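Local atomic coordinates of cysteine synthase (Fusobacterium nucleatum subsp. nucleatum strain ATCC 25586, PDB entry 5XEN), a protein that probably makes L-cysteine from O-acetyl-L-serine and hydrogen sulfide with the help of pyridoxal 5'-phosphate, releasing acetate. Residues I69-S74 against F142-F147. Residues are numbered along the deposited sequence; the frame is centred on the assembly and turned at random.
Sequences IIEATS and FVPNQF. With SER (serine), chain N.
Ile69 pairs with Phe142 in a parallel bridge, both side chains on the face of the sheet covered by helix 46-59, and the CG2 methyl of Ile69 packs on Pro144 CG at 3.8 Å. The amide of Ile70 donates a nearly straight hydrogen bond to Phe142 O (3.0 Å, 164°). Regular pairing stops there, because Pro144 has no N-H to offer: Ile70 O meets Pro144 CD at 3.2 Å and a CA-H...O contact from Val143, and this buried oxygen has no hydrogen-bond partner in the model.

Beyond the proline, the side chain of Glu71 takes over the pairing. CG lies anti to the backbone N, and a bend at the next bond (chi2 71°) brings the carboxylate up to residues 145-146, where its two oxygens take successive backbone amides. Asn145 N reaches Glu71 OE1 on the syn side at 2.8 Å, tilted from the carboxylate plane, while Gln146 N meets the syn lone pair of OE2. This two-pronged grip should fix the rotation of the carboxylate and, through the N-H groups, probably stabilise its negative charge.

Ala72 O receives Gln146 NE2 at 3.1 Å, in the carbonyl plane and on a lone pair; the Phe147 ring approaches the same oxygen obliquely, with Gln146 CG over the centre of one ring face. Gln146 OE1 is held by Thr77, so the amide is anchored from both ends, and NE2 also donates to the bound serine's carboxylate O (2.9 Å). The serine O also lies 2.7 Å from Thr73 OG1 and accepts from Ser74 N, whereas Ser74 OG donates to the serine hydroxyl. Strand 68-72, an inner strand of the smaller parallel sheet, thus leads at its C-terminal end into a substrate-binding loop, as in fold-type II pyridoxal phosphate enzymes such as O-acetylserine sulfhydrylases, where this loop and Gln146 together bind the amino acid beside pyridoxal phosphate.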
ATOM      1  N   ILE B  69      16.607 -18.685  -5.276  1.00  9.49           N
ATOM      2  CA  ILE B  69      17.095 -17.514  -4.545  1.00  9.55           C
ATOM      3  C   ILE B  69      16.847 -17.758  -3.059  1.00  9.57           C
ATOM      4  O   ILE B  69      15.753 -18.187  -2.670  1.00  8.88           O
ATOM      5  CB  ILE B  69      16.421 -16.263  -5.051  1.00 10.15           C
ATOM      6  CG1 ILE B  69      16.709 -16.199  -6.557  1.00 10.77           C
ATOM      7  CG2 ILE B  69      16.955 -15.027  -4.292  1.00 10.65           C
ATOM      8  CD1 ILE B  69      16.041 -15.104  -7.310  1.00 11.74           C
ATOM      9  N   ILE B  70      17.864 -17.503  -2.240  1.00  9.63           N
ATOM     10  CA  ILE B  70      17.777 -17.731  -0.815  1.00 10.45           C
ATOM     11  C   ILE B  70      18.356 -16.505  -0.078  1.00 10.50           C
ATOM     12  O   ILE B  70      19.436 -16.052  -0.414  1.00  9.35           O
ATOM     13  CB  ILE B  70      18.571 -18.962  -0.361  1.00 11.98           C
ATOM     14  CG1 ILE B  70      18.231 -20.216  -1.179  1.00 13.18           C
ATOM     15  CG2 ILE B  70      18.191 -19.263   1.095  1.00 12.67           C
ATOM     16  CD1 ILE B  70      19.230 -21.337  -0.951  1.00 15.64           C
ATOM     17  N   GLU B  71      17.628 -15.987   0.909  1.00 10.66           N
ATOM     18  CA  GLU B  71      18.028 -14.755   1.595  1.00 11.16           C
ATOM     19  C   GLU B  71      17.578 -14.781   3.049  1.00 10.41           C
ATOM     20  O   GLU B  71      16.504 -15.325   3.360  1.00 11.31           O
ATOM     21  CB  GLU B  71      17.491 -13.529   0.865  1.00 11.72           C
ATOM     22  CG  GLU B  71      17.896 -12.167   1.424  1.00 13.33           C
ATOM     23  CD  GLU B  71      19.374 -11.784   1.199  1.00 16.11           C
ATOM     24  OE1 GLU B  71      20.208 -12.681   0.916  1.00 16.06           O
ATOM     25  OE2 GLU B  71      19.690 -10.577   1.316  1.00 18.06           O
ATOM     26  N   ALA B  72      18.429 -14.274   3.934  1.00  9.46           N
ATOM     27  CA  ALA B  72      18.066 -14.036   5.332  1.00  9.71           C
ATOM     28  C   ALA B  72      17.557 -12.594   5.448  1.00  9.65           C
ATOM     29  O   ALA B  72      18.184 -11.681   4.924  1.00  9.55           O
ATOM     30  CB  ALA B  72      19.277 -14.270   6.245  1.00  9.64           C
ATOM     31  N   THR B  73      16.443 -12.386   6.146  1.00  9.74           N
ATOM     32  CA  THR B  73      15.766 -11.099   6.150  1.00  9.79           C
ATOM     33  C   THR B  73      14.946 -10.962   7.437  1.00 10.79           C
ATOM     34  O   THR B  73      14.472 -11.978   7.989  1.00  9.93           O
ATOM     35  CB  THR B  73      14.830 -10.948   4.923  1.00 10.42           C
ATOM     36  OG1 THR B  73      14.070  -9.742   5.000  1.00 10.49           O
ATOM     37  CG2 THR B  73      13.836 -12.081   4.836  1.00 10.54           C
ATOM     38  N   SER B  74      14.752  -9.720   7.885  1.00 10.31           N
ATOM     39  CA  SER B  74      13.792  -9.450   8.946  1.00 10.92           C
ATOM     40  C   SER B  74      12.377  -9.270   8.363  1.00 11.26           C
ATOM     41  O   SER B  74      11.415  -9.097   9.128  1.00 12.22           O
ATOM     42  CB  SER B  74      14.216  -8.230   9.778  1.00 10.88           C
ATOM     43  OG  SER B  74      14.259  -7.060   8.992  1.00 11.36           O
ATOM     44  N   PHE B 142      21.371 -18.684  -5.496  1.00 10.03           N
ATOM     45  CA  PHE B 142      21.962 -17.376  -5.463  1.00 10.12           C
ATOM     46  C   PHE B 142      21.512 -16.757  -4.134  1.00 10.25           C
ATOM     47  O   PHE B 142      20.323 -16.757  -3.838  1.00  9.56           O
ATOM     48  CB  PHE B 142      21.487 -16.512  -6.619  1.00  9.91           C
ATOM     49  CG  PHE B 142      21.938 -15.073  -6.497  1.00 10.24           C
ATOM     50  CD1 PHE B 142      23.288 -14.769  -6.593  1.00 10.82           C
ATOM     51  CD2 PHE B 142      21.048 -14.035  -6.238  1.00 10.36           C
ATOM     52  CE1 PHE B 142      23.750 -13.458  -6.453  1.00 10.80           C
ATOM     53  CE2 PHE B 142      21.503 -12.711  -6.093  1.00 10.54           C
ATOM     54  CZ  PHE B 142      22.848 -12.429  -6.195  1.00 10.75           C
ATOM     55  N   VAL B 143      22.468 -16.269  -3.355  1.00 10.40           N
ATOM     56  CA  VAL B 143      22.198 -15.570  -2.121  1.00 10.72           C
ATOM     57  C   VAL B 143      22.465 -14.093  -2.360  1.00 11.53           C
ATOM     58  O   VAL B 143      23.605 -13.681  -2.546  1.00 12.11           O
ATOM     59  CB  VAL B 143      23.085 -16.086  -0.980  1.00 11.06           C
ATOM     60  CG1 VAL B 143      22.784 -15.352   0.342  1.00 10.86           C
ATOM     61  CG2 VAL B 143      22.862 -17.594  -0.821  1.00 11.26           C
ATOM     62  N   PRO B 144      21.421 -13.279  -2.380  1.00 11.30           N
ATOM     63  CA  PRO B 144      21.686 -11.847  -2.609  1.00 12.25           C
ATOM     64  C   PRO B 144      22.645 -11.214  -1.553  1.00 12.25           C
ATOM     65  O   PRO B 144      23.513 -10.399  -1.903  1.00 12.51           O
ATOM     66  CB  PRO B 144      20.288 -11.233  -2.582  1.00 12.62           C
ATOM     67  CG  PRO B 144      19.367 -12.363  -2.971  1.00 12.48           C
ATOM     68  CD  PRO B 144      19.982 -13.590  -2.388  1.00 12.10           C
ATOM     69  N   ASN B 145      22.502 -11.643  -0.306  1.00 12.50           N
ATOM     70  CA  ASN B 145      23.260 -11.158   0.844  1.00 13.71           C
ATOM     71  C   ASN B 145      23.245  -9.615   0.981  1.00 12.76           C
ATOM     72  O   ASN B 145      24.251  -8.927   0.755  1.00 12.20           O
ATOM     73  CB  ASN B 145      24.690 -11.676   0.822  1.00 16.41           C
ATOM     74  CG  ASN B 145      25.360 -11.525   2.176  1.00 19.53           C
ATOM     75  OD1 ASN B 145      24.833 -10.853   3.084  1.00 21.11           O
ATOM     76  ND2 ASN B 145      26.512 -12.134   2.319  1.00 25.48           N
ATOM     77  N   GLN B 146      22.080  -9.097   1.327  1.00 11.06           N
ATOM     78  CA  GLN B 146      21.868  -7.670   1.515  1.00 10.79           C
ATOM     79  C   GLN B 146      22.833  -6.996   2.528  1.00 10.77           C
ATOM     80  O   GLN B 146      23.012  -5.805   2.480  1.00 10.15           O
ATOM     81  CB  GLN B 146      20.430  -7.426   1.967  1.00 10.91           C
ATOM     82  CG  GLN B 146      20.094  -8.047   3.314  1.00 11.50           C
ATOM     83  CD  GLN B 146      18.681  -7.693   3.767  1.00 12.42           C
ATOM     84  OE1 GLN B 146      18.185  -6.579   3.501  1.00 13.30           O
ATOM     85  NE2 GLN B 146      18.041  -8.607   4.491  1.00 12.46           N
ATOM     86  N   PHE B 147      23.411  -7.763   3.449  1.00 10.93           N
ATOM     87  CA  PHE B 147      24.334  -7.231   4.450  1.00 11.89           C
ATOM     88  C   PHE B 147      25.690  -6.862   3.846  1.00 11.53           C
ATOM     89  O   PHE B 147      26.400  -6.041   4.426  1.00 10.83           O
ATOM     90  CB  PHE B 147      24.522  -8.239   5.589  1.00 14.03           C
ATOM     91  CG  PHE B 147      23.214  -8.724   6.159  1.00 15.86           C
ATOM     92  CD1 PHE B 147      22.509  -7.943   7.052  1.00 17.45           C
ATOM     93  CD2 PHE B 147      22.656  -9.906   5.715  1.00 17.82           C
ATOM     94  CE1 PHE B 147      21.277  -8.358   7.543  1.00 18.15           C
ATOM     95  CE2 PHE B 147      21.418 -10.318   6.192  1.00 19.17           C
ATOM     96  CZ  PHE B 147      20.746  -9.541   7.117  1.00 18.90           C
TER
HETATM   97  N   SER N 402      15.327  -4.426   7.214  0.55  7.53           N
HETATM   98  CA  SER N 402      16.024  -5.383   6.369  0.55  8.52           C
HETATM   99  C   SER N 402      15.142  -6.595   5.936  0.55  8.60           C
HETATM  100  O   SER N 402      15.648  -7.760   5.881  0.55  8.73           O
HETATM  101  CB  SER N 402      17.189  -5.919   7.090  0.55  8.64           C
HETATM  102  OG  SER N 402      16.663  -6.885   7.983  0.55  9.32           O
HETATM  103  OXT SER N 402      14.063  -6.283   5.416  0.55  8.17           O